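Local coordinates for protein diaminopimelate decarboxylase (Helicobacter pylori, PDB 2QGH) that catalyses the pyridoxal-5'-phosphate-dependent decarboxylation of meso-diaminopimelate to L-lysine, the last step of lysine biosynthesis, at residues A98-P102 with Y103-F107; K228-A232 with L233-L237; L71-L74 with S75-H79. All coordinates share one frame; numbering follows the deposited sequence.

Contact 1. Residues A98-P102 with Y103-F107; sequences AGIKP and YRIVF
Lys101 lays the start of its side chain over one face of the Tyr103 ring, with CB of Lys101 3.7 Å from the ring centroid and 18° off the normal, a CH-pi contact. Tyr103 takes the hindered setting about its first torsion (chi1 49°), with CG between the backbone N and the carbonyl carbon, and this turns the ring back over the preceding residues. Arg104 runs alongside Lys101 in the same direction, its NH1 3.2 Å from CG of Lys101, and CE1 of Tyr103 sits over one face of its guanidinium. The arginine chain is extended from CG to NE, long enough for NH1 to share a water with the backbone. This water accepts from Lys101 N at 2.7 Å and also from Arg104 NH1.

Behind these side chains Pro102 and Tyr103 form a short 3-10 turn. Arg104 N donates to Lys101 O at 2.9 Å. One residue on, Ile105 N donates to Pro102 O at 3.0 Å. Proline suits this turn because its ring holds phi near -54°. Upstream, Gly99, with the positive phi that glycine readily adopts, ends helix 89-97 in a Schellman motif. On the inner side, CG2 of Ile100 meets CG1 of Ile105 at 3.9 Å, and both residues also pack on Ala84 of strand 83-86, where the chain enters barrel strand 105-107.

The turn thus separates its chemistry by depth: branched aliphatic groups face the barrel wall, and the long basic chains lie outward. NZ of Lys101 stays 6.2 Å from NH1 of Arg104, and a long, weak ion pair of Arg104 with Glu81 may offset part of this like-charge proximity.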
ATOM      1  N   ALA A  98      -9.504 -23.237   0.899  1.00 19.73           N
ATOM      2  CA  ALA A  98     -10.884 -22.819   1.111  1.00 18.02           C
ATOM      3  C   ALA A  98     -11.869 -23.790   0.485  1.00 17.72           C
ATOM      4  O   ALA A  98     -13.075 -23.638   0.655  1.00 17.29           O
ATOM      5  CB  ALA A  98     -11.107 -21.425   0.563  1.00 17.83           C
ATOM      6  N   GLY A  99     -11.359 -24.775  -0.251  1.00 17.84           N
ATOM      7  CA  GLY A  99     -12.233 -25.767  -0.856  1.00 17.99           C
ATOM      8  C   GLY A  99     -12.470 -25.675  -2.353  1.00 19.85           C
ATOM      9  O   GLY A  99     -13.306 -26.402  -2.900  1.00 19.71           O
ATOM     10  N   ILE A 100     -11.754 -24.785  -3.030  1.00 19.87           N
ATOM     11  CA  ILE A 100     -11.929 -24.648  -4.465  1.00 18.95           C
ATOM     12  C   ILE A 100     -11.232 -25.823  -5.140  1.00 20.26           C
ATOM     13  O   ILE A 100     -10.140 -26.212  -4.741  1.00 20.81           O
ATOM     14  CB  ILE A 100     -11.383 -23.282  -4.943  1.00 18.93           C
ATOM     15  CG1 ILE A 100     -12.342 -22.182  -4.466  1.00 18.41           C
ATOM     16  CG2 ILE A 100     -11.246 -23.252  -6.463  1.00 16.49           C
ATOM     17  CD1 ILE A 100     -11.874 -20.789  -4.714  1.00 16.34           C
ATOM     18  N   LYS A 101     -11.886 -26.422  -6.133  1.00 21.00           N
ATOM     19  CA  LYS A 101     -11.301 -27.569  -6.824  1.00 21.06           C
ATOM     20  C   LYS A 101     -10.098 -27.151  -7.650  1.00 19.30           C
ATOM     21  O   LYS A 101     -10.130 -26.139  -8.354  1.00 18.96           O
ATOM     22  CB  LYS A 101     -12.326 -28.244  -7.748  1.00 23.38           C
ATOM     23  CG  LYS A 101     -13.595 -28.717  -7.070  1.00 27.27           C
ATOM     24  CD  LYS A 101     -13.329 -29.754  -5.990  1.00 29.63           C
ATOM     25  CE  LYS A 101     -14.649 -30.254  -5.406  1.00 32.09           C
ATOM     26  NZ  LYS A 101     -14.467 -31.281  -4.339  1.00 33.96           N
ATOM     27  N   PRO A 102      -9.006 -27.923  -7.567  1.00 18.50           N
ATOM     28  CA  PRO A 102      -7.812 -27.584  -8.341  1.00 17.90           C
ATOM     29  C   PRO A 102      -8.085 -27.425  -9.836  1.00 18.93           C
ATOM     30  O   PRO A 102      -7.502 -26.543 -10.482  1.00 20.60           O
ATOM     31  CB  PRO A 102      -6.849 -28.735  -8.026  1.00 17.17           C
ATOM     32  CG  PRO A 102      -7.739 -29.837  -7.516  1.00 18.68           C
ATOM     33  CD  PRO A 102      -8.769 -29.103  -6.721  1.00 16.24           C
ATOM     34  N   TYR A 103      -8.979 -28.251 -10.381  1.00 16.94           N
ATOM     35  CA  TYR A 103      -9.302 -28.181 -11.806  1.00 16.34           C
ATOM     36  C   TYR A 103     -10.136 -26.958 -12.201  1.00 17.24           C
ATOM     37  O   TYR A 103     -10.543 -26.823 -13.355  1.00 17.45           O
ATOM     38  CB  TYR A 103      -9.971 -29.488 -12.292  1.00 16.19           C
ATOM     39  CG  TYR A 103     -11.121 -30.013 -11.449  1.00 17.92           C
ATOM     40  CD1 TYR A 103     -12.378 -29.414 -11.484  1.00 19.16           C
ATOM     41  CD2 TYR A 103     -10.945 -31.121 -10.612  1.00 21.98           C
ATOM     42  CE1 TYR A 103     -13.440 -29.903 -10.703  1.00 21.31           C
ATOM     43  CE2 TYR A 103     -11.996 -31.619  -9.826  1.00 21.21           C
ATOM     44  CZ  TYR A 103     -13.239 -31.005  -9.877  1.00 23.21           C
ATOM     45  OH  TYR A 103     -14.276 -31.489  -9.097  1.00 24.99           O
ATOM     46  N   ARG A 104     -10.385 -26.068 -11.242  1.00 14.28           N
ATOM     47  CA  ARG A 104     -11.120 -24.838 -11.512  1.00 15.15           C
ATOM     48  C   ARG A 104     -10.209 -23.651 -11.189  1.00 15.26           C
ATOM     49  O   ARG A 104     -10.661 -22.510 -11.097  1.00 15.26           O
ATOM     50  CB  ARG A 104     -12.393 -24.740 -10.658  1.00 16.16           C
ATOM     51  CG  ARG A 104     -13.435 -25.810 -10.930  1.00 17.68           C
ATOM     52  CD  ARG A 104     -14.841 -25.305 -10.642  1.00 16.90           C
ATOM     53  NE  ARG A 104     -15.826 -26.367 -10.834  1.00 20.94           N
ATOM     54  CZ  ARG A 104     -16.266 -27.179  -9.875  1.00 21.55           C
ATOM     55  NH1 ARG A 104     -15.824 -27.058  -8.629  1.00 25.65           N
ATOM     56  NH2 ARG A 104     -17.136 -28.132 -10.169  1.00 21.40           N
ATOM     57  N   ILE A 105      -8.923 -23.936 -11.013  1.00 16.50           N
ATOM     58  CA  ILE A 105      -7.930 -22.916 -10.691  1.00 16.15           C
ATOM     59  C   ILE A 105      -7.060 -22.565 -11.889  1.00 16.44           C
ATOM     60  O   ILE A 105      -6.440 -23.436 -12.495  1.00 18.79           O
ATOM     61  CB  ILE A 105      -7.001 -23.388  -9.536  1.00 16.11           C
ATOM     62  CG1 ILE A 105      -7.782 -23.412  -8.219  1.00 15.02           C
ATOM     63  CG2 ILE A 105      -5.776 -22.460  -9.404  1.00 15.33           C
ATOM     64  CD1 ILE A 105      -6.997 -23.995  -7.060  1.00 11.34           C
ATOM     65  N   VAL A 106      -7.018 -21.285 -12.230  1.00 15.91           N
ATOM     66  CA  VAL A 106      -6.191 -20.835 -13.337  1.00 16.08           C
ATOM     67  C   VAL A 106      -5.128 -19.902 -12.754  1.00 17.23           C
ATOM     68  O   VAL A 106      -5.410 -19.093 -11.872  1.00 15.58           O
ATOM     69  CB  VAL A 106      -7.036 -20.131 -14.426  1.00 13.96           C
ATOM     70  CG1 VAL A 106      -8.000 -21.127 -15.035  1.00 12.48           C
ATOM     71  CG2 VAL A 106      -7.800 -18.964 -13.839  1.00 13.90           C
ATOM     72  N   PHE A 107      -3.904 -20.030 -13.254  1.00 18.46           N
ATOM     73  CA  PHE A 107      -2.763 -19.266 -12.754  1.00 17.86           C
ATOM     74  C   PHE A 107      -2.189 -18.298 -13.786  1.00 18.27           C
ATOM     75  O   PHE A 107      -1.578 -18.713 -14.768  1.00 18.61           O
ATOM     76  CB  PHE A 107      -1.699 -20.277 -12.301  1.00 16.34           C
ATOM     77  CG  PHE A 107      -0.519 -19.684 -11.586  1.00 16.97           C
ATOM     78  CD1 PHE A 107      -0.492 -18.344 -11.196  1.00 16.31           C
ATOM     79  CD2 PHE A 107       0.571 -20.493 -11.276  1.00 16.60           C
ATOM     80  CE1 PHE A 107       0.600 -17.821 -10.509  1.00 13.08           C
ATOM     81  CE2 PHE A 107       1.673 -19.983 -10.587  1.00 16.58           C
ATOM     82  CZ  PHE A 107       1.685 -18.636 -10.202  1.00 15.08           C
TER
HETATM   83  O   HOH W   1     -14.169 -25.224  -6.905  1.00 10.79           O

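Contact 2. Residues K228-A232 with L233-L237; sequences KSLIA and LGIDL
Leu230 and Ile235 meet where the chain doubles back at the end of helix 213-232, CG of Leu230 lying 3.6 Å from CD1 of Ile235. Ile235 has CG1 anti to its carbonyl carbon (chi1 -56°) and an extended second torsion, which carries CD1 back over the last helical turn. Leu230 is less regular: with chi1 at -93°, well away from a staggered value, its side chain is set between two partners, CG meeting that methyl of Ile235 while CD2 comes within 4.0 Å of CD1 of Leu237. The same methyl of Leu237 approaches CG1 of Ile231 at 4.1 Å, so one leucine branch serves two helix residues. Leucine and isoleucine suit these places because Leu230, Ile235 and Leu237 all pack against Phe188 of helix 181-193. Leu233, by contrast, is exposed, its CG resting near Ser229 O.

The backbone makes the reversal possible. Leu230 O accepts from Leu233 N at 3.0 Å and from Ile235 N at 3.2 Å, the two donors coming from opposite faces of the carbonyl plane. Gly234 N bonds to Ile231 O at 3.2 Å, and the positive phi of Gly234 (92°) is readily adopted by glycine, which has no side chain to strike the preceding carbonyl oxygen.

Together, the Ile235 to Leu230 and Gly234 to Ile231 bonds with glycine at C-prime define a Schellman motif, here ending a helix of the alpha/beta barrel just before strand 239-241.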
ATOM      1  N   LYS A 228      -9.875 -18.986 -33.958  1.00 28.71           N
ATOM      2  CA  LYS A 228     -10.349 -19.733 -35.116  1.00 31.72           C
ATOM      3  C   LYS A 228      -9.139 -20.123 -35.959  1.00 32.23           C
ATOM      4  O   LYS A 228      -9.061 -21.232 -36.488  1.00 33.40           O
ATOM      5  CB  LYS A 228     -11.316 -18.882 -35.947  1.00 34.18           C
ATOM      6  CG  LYS A 228     -11.781 -19.576 -37.228  1.00 39.57           C
ATOM      7  CD  LYS A 228     -12.791 -18.743 -38.010  1.00 43.79           C
ATOM      8  CE  LYS A 228     -13.128 -19.381 -39.366  1.00 45.10           C
ATOM      9  NZ  LYS A 228     -13.799 -20.717 -39.260  1.00 46.92           N
ATOM     10  N   SER A 229      -8.190 -19.201 -36.059  1.00 32.58           N
ATOM     11  CA  SER A 229      -6.962 -19.417 -36.811  1.00 32.06           C
ATOM     12  C   SER A 229      -6.123 -20.509 -36.153  1.00 32.01           C
ATOM     13  O   SER A 229      -5.546 -21.359 -36.831  1.00 32.67           O
ATOM     14  CB  SER A 229      -6.166 -18.105 -36.872  1.00 31.89           C
ATOM     15  OG  SER A 229      -4.849 -18.307 -37.345  1.00 30.35           O
ATOM     16  N   LEU A 230      -6.057 -20.477 -34.827  1.00 32.84           N
ATOM     17  CA  LEU A 230      -5.292 -21.457 -34.064  1.00 32.72           C
ATOM     18  C   LEU A 230      -5.798 -22.875 -34.273  1.00 32.68           C
ATOM     19  O   LEU A 230      -5.008 -23.800 -34.446  1.00 33.91           O
ATOM     20  CB  LEU A 230      -5.347 -21.122 -32.573  1.00 33.15           C
ATOM     21  CG  LEU A 230      -4.246 -20.255 -31.959  1.00 33.88           C
ATOM     22  CD1 LEU A 230      -3.807 -19.169 -32.928  1.00 34.42           C
ATOM     23  CD2 LEU A 230      -4.768 -19.660 -30.658  1.00 31.65           C
ATOM     24  N   ILE A 231      -7.115 -23.049 -34.247  1.00 32.42           N
ATOM     25  CA  ILE A 231      -7.694 -24.373 -34.426  1.00 32.89           C
ATOM     26  C   ILE A 231      -7.395 -24.909 -35.823  1.00 33.43           C
ATOM     27  O   ILE A 231      -7.240 -26.113 -36.015  1.00 34.89           O
ATOM     28  CB  ILE A 231      -9.222 -24.361 -34.199  1.00 31.76           C
ATOM     29  CG1 ILE A 231      -9.537 -23.866 -32.784  1.00 32.17           C
ATOM     30  CG2 ILE A 231      -9.781 -25.754 -34.385  1.00 30.81           C
ATOM     31  CD1 ILE A 231     -11.015 -23.835 -32.449  1.00 30.77           C
ATOM     32  N   ALA A 232      -7.307 -24.018 -36.800  1.00 33.61           N
ATOM     33  CA  ALA A 232      -7.014 -24.447 -38.161  1.00 33.62           C
ATOM     34  C   ALA A 232      -5.575 -24.948 -38.254  1.00 33.23           C
ATOM     35  O   ALA A 232      -5.238 -25.722 -39.146  1.00 33.52           O
ATOM     36  CB  ALA A 232      -7.239 -23.296 -39.132  1.00 33.39           C
ATOM     37  N   LEU A 233      -4.733 -24.508 -37.323  1.00 33.62           N
ATOM     38  CA  LEU A 233      -3.328 -24.915 -37.303  1.00 33.63           C
ATOM     39  C   LEU A 233      -3.047 -26.116 -36.404  1.00 32.94           C
ATOM     40  O   LEU A 233      -1.893 -26.376 -36.061  1.00 33.23           O
ATOM     41  CB  LEU A 233      -2.429 -23.753 -36.866  1.00 34.11           C
ATOM     42  CG  LEU A 233      -2.319 -22.536 -37.785  1.00 36.61           C
ATOM     43  CD1 LEU A 233      -1.397 -21.517 -37.133  1.00 37.71           C
ATOM     44  CD2 LEU A 233      -1.792 -22.946 -39.157  1.00 35.35           C
ATOM     45  N   GLY A 234      -4.093 -26.841 -36.015  1.00 32.42           N
ATOM     46  CA  GLY A 234      -3.908 -28.016 -35.179  1.00 31.46           C
ATOM     47  C   GLY A 234      -3.998 -27.825 -33.674  1.00 32.01           C
ATOM     48  O   GLY A 234      -4.090 -28.804 -32.935  1.00 31.38           O
ATOM     49  N   ILE A 235      -3.975 -26.579 -33.211  1.00 31.31           N
ATOM     50  CA  ILE A 235      -4.062 -26.303 -31.780  1.00 30.96           C
ATOM     51  C   ILE A 235      -5.453 -26.644 -31.247  1.00 30.10           C
ATOM     52  O   ILE A 235      -6.453 -26.033 -31.619  1.00 29.95           O
ATOM     53  CB  ILE A 235      -3.738 -24.829 -31.485  1.00 31.31           C
ATOM     54  CG1 ILE A 235      -2.350 -24.496 -32.043  1.00 30.69           C
ATOM     55  CG2 ILE A 235      -3.776 -24.575 -29.975  1.00 30.71           C
ATOM     56  CD1 ILE A 235      -2.009 -23.030 -31.999  1.00 32.45           C
ATOM     57  N   ASP A 236      -5.500 -27.627 -30.363  1.00 30.47           N
ATOM     58  CA  ASP A 236      -6.753 -28.087 -29.788  1.00 31.59           C
ATOM     59  C   ASP A 236      -7.282 -27.257 -28.605  1.00 28.98           C
ATOM     60  O   ASP A 236      -7.189 -27.674 -27.452  1.00 29.77           O
ATOM     61  CB  ASP A 236      -6.589 -29.553 -29.385  1.00 34.51           C
ATOM     62  CG  ASP A 236      -7.868 -30.162 -28.885  1.00 39.06           C
ATOM     63  OD1 ASP A 236      -8.919 -29.933 -29.522  1.00 40.85           O
ATOM     64  OD2 ASP A 236      -7.816 -30.884 -27.865  1.00 43.60           O
ATOM     65  N   LEU A 237      -7.849 -26.092 -28.901  1.00 27.21           N
ATOM     66  CA  LEU A 237      -8.394 -25.210 -27.868  1.00 25.22           C
ATOM     67  C   LEU A 237      -9.680 -25.760 -27.271  1.00 24.57           C
ATOM     68  O   LEU A 237     -10.518 -26.306 -27.982  1.00 23.41           O
ATOM     69  CB  LEU A 237      -8.686 -23.824 -28.442  1.00 22.45           C
ATOM     70  CG  LEU A 237      -7.521 -23.038 -29.033  1.00 23.27           C
ATOM     71  CD1 LEU A 237      -8.062 -21.748 -29.641  1.00 21.96           C
ATOM     72  CD2 LEU A 237      -6.477 -22.753 -27.962  1.00 20.91           C
TER

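Contact 3. Residues L71-L74 with S75-H79; sequences LSIL and SLLAH
The backbone of 71-79 is a regular alpha helix in which Ser75 N, Leu76 N, Leu77 N and Ala78 N donate in turn to Leu71 O, Ser72 O, Ile73 O and Leu74 O, the bond from Leu77 N to Ile73 O measuring 2.9 Å with a 160° angle at the hydrogen.

Among the side chains, Ile73 and Leu77 lie side by side one turn apart and point the same way, CG1 of Ile73 being 4.2 Å from CD1 of Leu77. The torsion of Leu77 (chi1 -72°) sets CG anti to the carbonyl carbon, and this brings CG to 3.5 Å from Ile73 O. With Leu74, both residues pack on Tyr63 of strand 59-64, where bulky aliphatic groups suit the interface between helix and barrel wall. The small side chain of Ala78 suits the place where the loop after helix 89-97 lies against this helix, with Ile100 packing on it.

Serine takes another side of the helix. Ser72 and Ser75 pack on Leu422 of the second subunit, and Ser72 OG makes a weak hydrogen bond to Gly421 O of that subunit, so small polar groups suit this face. At the helix start Leu71 N donates to Glu418 OE1 of the second subunit, a carboxylate that would be favourably placed at the positive end of the helix dipole, while Asn70 OD1 accepts weak hydrogen bonds from Ser72 N and Ile73 N.

Helix 71-79 joins strand 59-64 to strand 83-86, a beta-alpha-beta unit of the eight-stranded alpha/beta (TIM) barrel of this decarboxylase family, and here it also forms part of the dimer interface.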
ATOM      1  N   LEU A  71     -10.220 -16.167   3.461  1.00 16.69           N
ATOM      2  CA  LEU A  71     -10.550 -17.583   3.525  1.00 16.30           C
ATOM      3  C   LEU A  71     -12.038 -17.891   3.598  1.00 16.44           C
ATOM      4  O   LEU A  71     -12.515 -18.808   2.942  1.00 15.52           O
ATOM      5  CB  LEU A  71      -9.844 -18.214   4.725  1.00 16.64           C
ATOM      6  CG  LEU A  71      -8.544 -18.980   4.477  1.00 17.45           C
ATOM      7  CD1 LEU A  71      -7.719 -18.292   3.410  1.00 17.47           C
ATOM      8  CD2 LEU A  71      -7.779 -19.087   5.779  1.00 14.21           C
ATOM      9  N   SER A  72     -12.762 -17.122   4.403  1.00 17.42           N
ATOM     10  CA  SER A  72     -14.191 -17.327   4.568  1.00 18.64           C
ATOM     11  C   SER A  72     -14.967 -17.044   3.302  1.00 18.97           C
ATOM     12  O   SER A  72     -15.839 -17.829   2.923  1.00 20.01           O
ATOM     13  CB  SER A  72     -14.726 -16.466   5.712  1.00 18.56           C
ATOM     14  OG  SER A  72     -14.318 -17.008   6.950  1.00 17.56           O
ATOM     15  N   ILE A  73     -14.663 -15.940   2.634  1.00 18.64           N
ATOM     16  CA  ILE A  73     -15.389 -15.646   1.413  1.00 20.59           C
ATOM     17  C   ILE A  73     -15.042 -16.663   0.318  1.00 21.21           C
ATOM     18  O   ILE A  73     -15.919 -17.073  -0.444  1.00 20.51           O
ATOM     19  CB  ILE A  73     -15.125 -14.211   0.899  1.00 20.64           C
ATOM     20  CG1 ILE A  73     -14.443 -14.274  -0.467  1.00 20.09           C
ATOM     21  CG2 ILE A  73     -14.345 -13.424   1.938  1.00 20.27           C
ATOM     22  CD1 ILE A  73     -14.372 -12.972  -1.185  1.00 22.70           C
ATOM     23  N   LEU A  74     -13.775 -17.070   0.238  1.00 20.75           N
ATOM     24  CA  LEU A  74     -13.375 -18.045  -0.767  1.00 19.91           C
ATOM     25  C   LEU A  74     -14.124 -19.359  -0.523  1.00 21.68           C
ATOM     26  O   LEU A  74     -14.485 -20.070  -1.463  1.00 19.97           O
ATOM     27  CB  LEU A  74     -11.861 -18.297  -0.720  1.00 19.54           C
ATOM     28  CG  LEU A  74     -10.911 -17.169  -1.156  1.00 18.31           C
ATOM     29  CD1 LEU A  74      -9.478 -17.647  -1.050  1.00 16.65           C
ATOM     30  CD2 LEU A  74     -11.204 -16.756  -2.580  1.00 15.38           C
ATOM     31  N   SER A  75     -14.361 -19.673   0.747  1.00 22.04           N
ATOM     32  CA  SER A  75     -15.071 -20.895   1.103  1.00 21.42           C
ATOM     33  C   SER A  75     -16.528 -20.803   0.653  1.00 21.84           C
ATOM     34  O   SER A  75     -17.109 -21.774   0.175  1.00 22.76           O
ATOM     35  CB  SER A  75     -15.008 -21.114   2.612  1.00 21.84           C
ATOM     36  OG  SER A  75     -15.565 -22.366   2.960  1.00 21.24           O
ATOM     37  N   LEU A  76     -17.121 -19.629   0.827  1.00 22.39           N
ATOM     38  CA  LEU A  76     -18.493 -19.408   0.406  1.00 22.35           C
ATOM     39  C   LEU A  76     -18.559 -19.606  -1.108  1.00 22.38           C
ATOM     40  O   LEU A  76     -19.473 -20.249  -1.629  1.00 23.92           O
ATOM     41  CB  LEU A  76     -18.937 -17.988   0.767  1.00 22.28           C
ATOM     42  CG  LEU A  76     -20.145 -17.460  -0.021  1.00 25.90           C
ATOM     43  CD1 LEU A  76     -21.362 -18.362   0.209  1.00 26.86           C
ATOM     44  CD2 LEU A  76     -20.452 -16.039   0.405  1.00 24.98           C
ATOM     45  N   LEU A  77     -17.583 -19.061  -1.823  1.00 21.15           N
ATOM     46  CA  LEU A  77     -17.583 -19.207  -3.269  1.00 19.61           C
ATOM     47  C   LEU A  77     -17.367 -20.655  -3.669  1.00 20.58           C
ATOM     48  O   LEU A  77     -17.920 -21.115  -4.660  1.00 22.32           O
ATOM     49  CB  LEU A  77     -16.516 -18.311  -3.886  1.00 18.51           C
ATOM     50  CG  LEU A  77     -16.865 -16.820  -3.825  1.00 17.05           C
ATOM     51  CD1 LEU A  77     -15.622 -15.979  -4.079  1.00 15.58           C
ATOM     52  CD2 LEU A  77     -17.954 -16.509  -4.847  1.00 14.85           C
ATOM     53  N   ALA A  78     -16.579 -21.383  -2.885  1.00 20.87           N
ATOM     54  CA  ALA A  78     -16.306 -22.782  -3.184  1.00 21.92           C
ATOM     55  C   ALA A  78     -17.568 -23.639  -3.075  1.00 24.33           C
ATOM     56  O   ALA A  78     -17.770 -24.565  -3.860  1.00 24.15           O
ATOM     57  CB  ALA A  78     -15.239 -23.315  -2.243  1.00 20.86           C
ATOM     58  N   HIS A  79     -18.412 -23.328  -2.096  1.00 26.33           N
ATOM     59  CA  HIS A  79     -19.642 -24.081  -1.892  1.00 27.12           C
ATOM     60  C   HIS A  79     -20.566 -23.884  -3.086  1.00 26.84           C
ATOM     61  O   HIS A  79     -21.475 -24.682  -3.321  1.00 28.42           O
ATOM     62  CB  HIS A  79     -20.332 -23.633  -0.599  1.00 30.13           C
ATOM     63  CG  HIS A  79     -21.552 -24.434  -0.255  1.00 33.86           C
ATOM     64  ND1 HIS A  79     -22.831 -24.006  -0.544  1.00 35.61           N
ATOM     65  CD2 HIS A  79     -21.684 -25.656   0.315  1.00 34.44           C
ATOM     66  CE1 HIS A  79     -23.698 -24.930  -0.167  1.00 35.37           C
ATOM     67  NE2 HIS A  79     -23.027 -25.941   0.356  1.00 35.31           N
TER

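The three contacts sample the barrel differently: contact 1 runs from a helix end into a barrel strand, contact 2 stops short of one, and contact 3 lies within a helix. Contact 3 is the buried one, held by regular backbone bonds between barrel wall and second subunit. Contacts 1 and 2 are partly buried, and each includes a Schellman helix end; contact 1 adds a CH-pi contact and a shared water, whereas the packing of contact 2 is wholly aliphatic. Contacts 1 and 3 touch, Ala98 CB lying 3.5 Å from Leu74 CB, where parts of successive beta-alpha units pack on each other. Contact 2 stands apart, its centre 26 Å from that of contact 1 and 36 Å from that of contact 3.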